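Local structure of MgGH51 (Meripilus giganteus, 6ZPY) at the glycan on Asn421 and the alpha-L-arabinofuranose site. The protein hydrolyses terminal alpha-L-arabinofuranosidic linkages as a fungal GH51 retaining glycoside hydrolase, releasing arabinose. Sequence-based numbering; all coordinates share one arbitrary frame.

Contact 1: the glycan on Asn421. Residues 386, 389, 393, 419, 421, 423. With NAG (2-acetamido-2-deoxy-beta-D-glucopyranose), chain B; NAG (2-acetamido-2-deoxy-beta-D-glucopyranose), chain C.
This is an N-glycosylation site: Asn421 and Thr423 are the first and third residues of an Asn-Gly-Thr sequon, which carries a chain of two NAG units. The chain starts at ND2 of Asn421, joined to C1 of NAG (chain B) at 1.4 Å. The Asn421 side chain takes the crowded position, with CG between the backbone N and the carbonyl carbon (chi1 61°). Its OD1 accepts a hydrogen bond of 2.9 Å from the hydroxyl OG1 of Thr423. The donor sits 29° above the carbonyl plane, and the bond should help fix the rotation of the amide. Gln419 lies alongside the ring oxygen, touching O5 of NAG (chain B) with CB at 3.4 Å. The N-acetyl methyl C8 of the same sugar meets CG1 of Val393. Trp386 stacks on one face of the first sugar, its indole nearly parallel to the sugar ring. C3 of NAG (chain B) sits 3.5 Å from the centroid of the six-membered ring of Trp386, a CH-pi contact. With CG anti to the carbonyl carbon (chi1 -48°), Trp386 lays its indole against the first sugar and leaves CB by C2 of NAG (chain C). The second sugar is much less covered. O3 of NAG (chain B) donates to the ring oxygen O5 of NAG (chain C) at 2.8 Å, which steadies the linkage between them. At the far end, methyl CG2 of Val389 packs against C6 of NAG (chain C) at 3.6 Å.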
# COMPACT_ATOMS: atom_id res chain seq x y z
N TRP A 386 -25.52 -9.75 -3.47
CA TRP A 386 -26.77 -10.50 -3.79
C TRP A 386 -27.33 -10.17 -5.17
O TRP A 386 -28.41 -10.67 -5.47
CB TRP A 386 -27.84 -10.31 -2.69
CG TRP A 386 -27.26 -10.52 -1.33
CD1 TRP A 386 -27.06 -9.58 -0.36
CD2 TRP A 386 -26.63 -11.73 -0.86
NE1 TRP A 386 -26.40 -10.15 0.69
CE2 TRP A 386 -26.13 -11.46 0.42
CE3 TRP A 386 -26.50 -13.03 -1.36
CZ2 TRP A 386 -25.47 -12.42 1.18
CZ3 TRP A 386 -25.84 -13.98 -0.62
CH2 TRP A 386 -25.31 -13.68 0.63
N VAL A 389 -27.09 -13.06 -8.28
CA VAL A 389 -27.08 -14.19 -7.32
C VAL A 389 -25.95 -15.13 -7.73
O VAL A 389 -25.90 -15.62 -8.88
CB VAL A 389 -28.43 -14.91 -7.31
CG1 VAL A 389 -28.41 -16.12 -6.35
CG2 VAL A 389 -29.51 -13.92 -6.97
N VAL A 393 -23.03 -19.75 -2.80
CA VAL A 393 -23.48 -18.59 -2.01
C VAL A 393 -22.24 -18.00 -1.36
O VAL A 393 -21.51 -18.69 -0.67
CB VAL A 393 -24.49 -19.02 -0.94
CG1 VAL A 393 -24.73 -17.87 0.03
CG2 VAL A 393 -25.80 -19.50 -1.57
N GLN A 419 -29.59 -8.60 7.17
CA GLN A 419 -29.84 -9.88 7.83
C GLN A 419 -28.52 -10.46 8.31
O GLN A 419 -27.47 -10.25 7.66
CB GLN A 419 -30.48 -10.90 6.89
CG GLN A 419 -31.76 -10.39 6.29
CD GLN A 419 -32.79 -10.20 7.35
OE1 GLN A 419 -32.91 -11.02 8.25
NE2 GLN A 419 -33.50 -9.09 7.27
N ASN A 421 -27.12 -13.75 8.48
CA ASN A 421 -27.45 -15.05 7.85
C ASN A 421 -26.17 -15.78 7.45
O ASN A 421 -26.21 -16.59 6.52
CB ASN A 421 -28.46 -14.86 6.74
CG ASN A 421 -28.00 -13.96 5.63
OD1 ASN A 421 -26.79 -13.63 5.50
ND2 ASN A 421 -28.98 -13.59 4.81
N THR A 423 -23.34 -14.44 6.25
CA THR A 423 -22.51 -13.64 5.35
C THR A 423 -21.77 -12.57 6.15
O THR A 423 -22.37 -11.94 7.01
CB THR A 423 -23.35 -12.90 4.31
OG1 THR A 423 -24.40 -13.75 3.89
CG2 THR A 423 -22.49 -12.42 3.16
C1 NAG B . -28.77 -12.79 3.66
C2 NAG B . -29.10 -13.78 2.51
C3 NAG B . -29.23 -13.10 1.21
C4 NAG B . -30.20 -11.99 1.31
C5 NAG B . -29.84 -11.04 2.46
C6 NAG B . -30.94 -10.00 2.61
C7 NAG B . -28.11 -16.05 2.89
C8 NAG B . -26.85 -16.80 2.83
N2 NAG B . -28.08 -14.82 2.35
O3 NAG B . -29.68 -14.09 0.30
O4 NAG B . -30.22 -11.10 0.19
O5 NAG B . -29.75 -11.78 3.69
O6 NAG B . -32.26 -10.62 2.60
O7 NAG B . -29.04 -16.49 3.50
C1 NAG C . -31.19 -11.43 -0.81
C2 NAG C . -31.40 -10.14 -1.56
C3 NAG C . -32.41 -10.32 -2.70
C4 NAG C . -31.94 -11.49 -3.58
C5 NAG C . -31.59 -12.76 -2.75
C6 NAG C . -30.90 -13.86 -3.59
C7 NAG C . -31.31 -7.97 -0.43
C8 NAG C . -32.04 -7.03 0.49
N2 NAG C . -31.94 -9.14 -0.68
O3 NAG C . -32.47 -8.99 -3.34
O4 NAG C . -32.85 -11.84 -4.66
O5 NAG C . -30.68 -12.46 -1.70
O6 NAG C . -30.33 -14.88 -2.77
O7 NAG C . -30.22 -7.66 -0.82

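Contact 2: the alpha-L-arabinofuranose site. Residues 23, 25, 230-231, 261, 350-351, 402, 429, 480-481, 491. With AHR (alpha-L-arabinofuranose), chain D.
The active site of this GH51 arabinofuranosidase holds the product, alpha-L-arabinofuranose, almost wholly buried. In this family Glu351, after Asn350, is the acid/base, and Glu429 is the nucleophile. At the exocyclic end, Tyr402 OH and the primary hydroxyl O5 of AHR share a hydrogen bond of 2.8 Å, tip to tip. Water 1 links O5 to Glu23. C5 lies over the face of the six-membered ring of Trp491, offset toward the rim, in a CH-pi contact. CZ2 of Trp491 in turn covers the centre of the Tyr402 ring. Further along, O3 of AHR donates to the syn lone pair of Glu23 OE2 at 2.6 Å. The backbone N of Asn231 gives O3 a nearly straight bond (173° at H). Trp261 NE1 holds the other Glu23 oxygen, OE1, from above the carboxylate plane. The 2-hydroxyl O2 of AHR accepts a hydrogen bond from the amide ND2 of Asn350 at 3.0 Å, lying in the amide plane, and donates to the syn lone pair of Glu429 OE2 at 2.8 Å. The extended Glu429 chain (chi2 177°) brings its other oxygen, OE1, to 2.8 Å from the anomeric C1 of AHR. Tyr402 OH donates to OE1 of Glu429 at 2.6 Å and would probably temper its charge. An alanine at Glu429 would remove both carboxylate oxygens, and so would probably abolish nucleophilic attack and leave O2 and the Tyr402 hydroxyl without these partners. At the anomeric end, O1 of AHR donates to Glu351 OE1 at 2.8 Å, from above the carboxylate plane. Water 2 bridges O1 to Asn231 ND2.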
# COMPACT_ATOMS: atom_id res chain seq x y z
N GLU A 23 -2.66 -1.31 -3.27
CA GLU A 23 -2.26 -1.62 -4.64
C GLU A 23 -1.17 -0.61 -4.97
O GLU A 23 -1.11 0.44 -4.30
CB GLU A 23 -3.39 -1.51 -5.65
CG GLU A 23 -3.83 -0.10 -5.89
CD GLU A 23 -5.05 0.05 -6.77
OE1 GLU A 23 -5.02 -0.41 -7.91
OE2 GLU A 23 -6.00 0.62 -6.32
N ILE A 25 -0.55 2.31 -6.70
CA ILE A 25 -1.26 3.46 -7.24
C ILE A 25 -0.52 4.67 -6.65
O ILE A 25 -0.04 4.58 -5.51
CB ILE A 25 -2.75 3.45 -6.86
CG1 ILE A 25 -3.50 4.60 -7.50
CG2 ILE A 25 -2.94 3.43 -5.35
CD1 ILE A 25 -4.99 4.58 -7.23
N GLY A 230 -7.89 -4.31 -5.88
CA GLY A 230 -7.66 -3.06 -6.58
C GLY A 230 -7.47 -3.22 -8.06
O GLY A 230 -7.18 -4.31 -8.55
N ASN A 231 -7.59 -2.12 -8.78
CA ASN A 231 -7.46 -2.15 -10.25
C ASN A 231 -6.13 -2.75 -10.69
O ASN A 231 -6.08 -3.36 -11.72
CB ASN A 231 -7.63 -0.77 -10.82
CG ASN A 231 -9.07 -0.36 -10.93
OD1 ASN A 231 -9.96 -1.01 -10.40
ND2 ASN A 231 -9.29 0.79 -11.54
N TRP A 261 -2.24 2.25 -13.61
CA TRP A 261 -2.26 3.68 -13.21
C TRP A 261 -1.23 4.50 -13.99
O TRP A 261 -0.84 5.57 -13.51
CB TRP A 261 -2.06 3.74 -11.70
CG TRP A 261 -3.21 3.12 -10.97
CD1 TRP A 261 -3.20 1.91 -10.35
CD2 TRP A 261 -4.55 3.62 -10.91
NE1 TRP A 261 -4.46 1.70 -9.82
CE2 TRP A 261 -5.28 2.73 -10.12
CE3 TRP A 261 -5.15 4.79 -11.34
CZ2 TRP A 261 -6.62 2.94 -9.81
CZ3 TRP A 261 -6.47 5.01 -11.01
CH2 TRP A 261 -7.21 4.08 -10.27
N ASN A 350 -11.50 -8.16 -8.55
CA ASN A 350 -11.71 -6.83 -8.00
C ASN A 350 -12.86 -6.16 -8.72
O ASN A 350 -12.88 -6.13 -9.96
CB ASN A 350 -10.44 -5.98 -8.27
CG ASN A 350 -10.59 -4.58 -7.70
OD1 ASN A 350 -10.75 -4.41 -6.48
ND2 ASN A 350 -10.58 -3.58 -8.58
N GLU A 351 -13.80 -5.62 -7.96
CA GLU A 351 -14.90 -4.79 -8.53
C GLU A 351 -15.48 -5.52 -9.73
O GLU A 351 -15.68 -4.92 -10.76
CB GLU A 351 -14.40 -3.39 -8.84
CG GLU A 351 -14.04 -2.64 -7.56
CD GLU A 351 -13.98 -1.15 -7.72
OE1 GLU A 351 -13.81 -0.72 -8.88
OE2 GLU A 351 -14.17 -0.47 -6.71
N TYR A 402 -17.07 5.28 -2.34
CA TYR A 402 -16.43 6.61 -2.41
C TYR A 402 -17.55 7.64 -2.46
O TYR A 402 -18.41 7.53 -3.34
CB TYR A 402 -15.53 6.66 -3.62
CG TYR A 402 -14.37 5.71 -3.54
CD1 TYR A 402 -13.30 5.92 -2.71
CD2 TYR A 402 -14.38 4.55 -4.28
CE1 TYR A 402 -12.22 5.07 -2.68
CE2 TYR A 402 -13.33 3.65 -4.21
CZ TYR A 402 -12.23 3.92 -3.44
OH TYR A 402 -11.18 3.07 -3.40
N GLU A 429 -12.77 -0.93 0.41
CA GLU A 429 -12.37 0.42 -0.02
C GLU A 429 -13.44 1.39 0.40
O GLU A 429 -14.60 1.22 0.03
CB GLU A 429 -12.26 0.50 -1.55
CG GLU A 429 -11.22 -0.40 -2.14
CD GLU A 429 -11.15 -0.38 -3.65
OE1 GLU A 429 -11.55 0.65 -4.26
OE2 GLU A 429 -10.70 -1.39 -4.20
N ALA A 480 -9.29 3.57 1.27
CA ALA A 480 -8.47 3.50 0.05
C ALA A 480 -8.51 4.81 -0.69
O ALA A 480 -9.52 5.49 -0.71
CB ALA A 480 -8.96 2.42 -0.86
N PRO A 481 -7.41 5.15 -1.44
CA PRO A 481 -6.13 4.45 -1.39
C PRO A 481 -5.33 4.79 -0.14
O PRO A 481 -5.55 5.81 0.54
CB PRO A 481 -5.36 4.97 -2.62
CG PRO A 481 -6.42 5.63 -3.48
CD PRO A 481 -7.46 6.16 -2.50
N TRP A 491 -4.85 9.51 -7.96
CA TRP A 491 -6.09 9.49 -7.15
C TRP A 491 -5.85 10.24 -5.86
O TRP A 491 -4.83 9.99 -5.25
CB TRP A 491 -6.51 8.04 -6.85
CG TRP A 491 -7.81 7.89 -6.14
CD1 TRP A 491 -8.10 8.23 -4.86
CD2 TRP A 491 -9.01 7.37 -6.70
NE1 TRP A 491 -9.40 7.97 -4.59
CE2 TRP A 491 -9.98 7.41 -5.68
CE3 TRP A 491 -9.30 6.79 -7.92
CZ2 TRP A 491 -11.25 6.86 -5.85
CZ3 TRP A 491 -10.57 6.29 -8.10
CH2 TRP A 491 -11.51 6.35 -7.09
O5 AHR D . -8.69 2.98 -4.66
C5 AHR D . -8.67 3.29 -6.10
C4 AHR D . -9.56 2.42 -7.03
O4 AHR D . -10.95 2.45 -6.60
C3 AHR D . -9.27 0.95 -6.94
O3 AHR D . -8.16 0.46 -7.67
C2 AHR D . -10.61 0.29 -7.42
O2 AHR D . -10.65 -1.07 -6.96
C1 AHR D . -11.71 1.28 -7.00
O1 AHR D . -12.32 1.61 -8.28
O HOH W 1 -6.11 1.98 -3.96
O HOH W 2 -11.48 2.94 -10.47

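Contact 1 and contact 2 lie on the same chain, with the centres of their C-alpha atoms about 24 Å apart. They share no residue. They are close in sequence, though: strand 424-428 begins just after Thr423 of contact 1 and ends just before Glu429 of contact 2. Strand 396-403 begins shortly after Val393 and carries Tyr402 to the sugar pocket. The glycan is therefore attached well away from the catalytic centre and has no direct part in holding arabinose. It may help to protect or steady the loops that lead into the starts of these strands, but the structure alone does not show this.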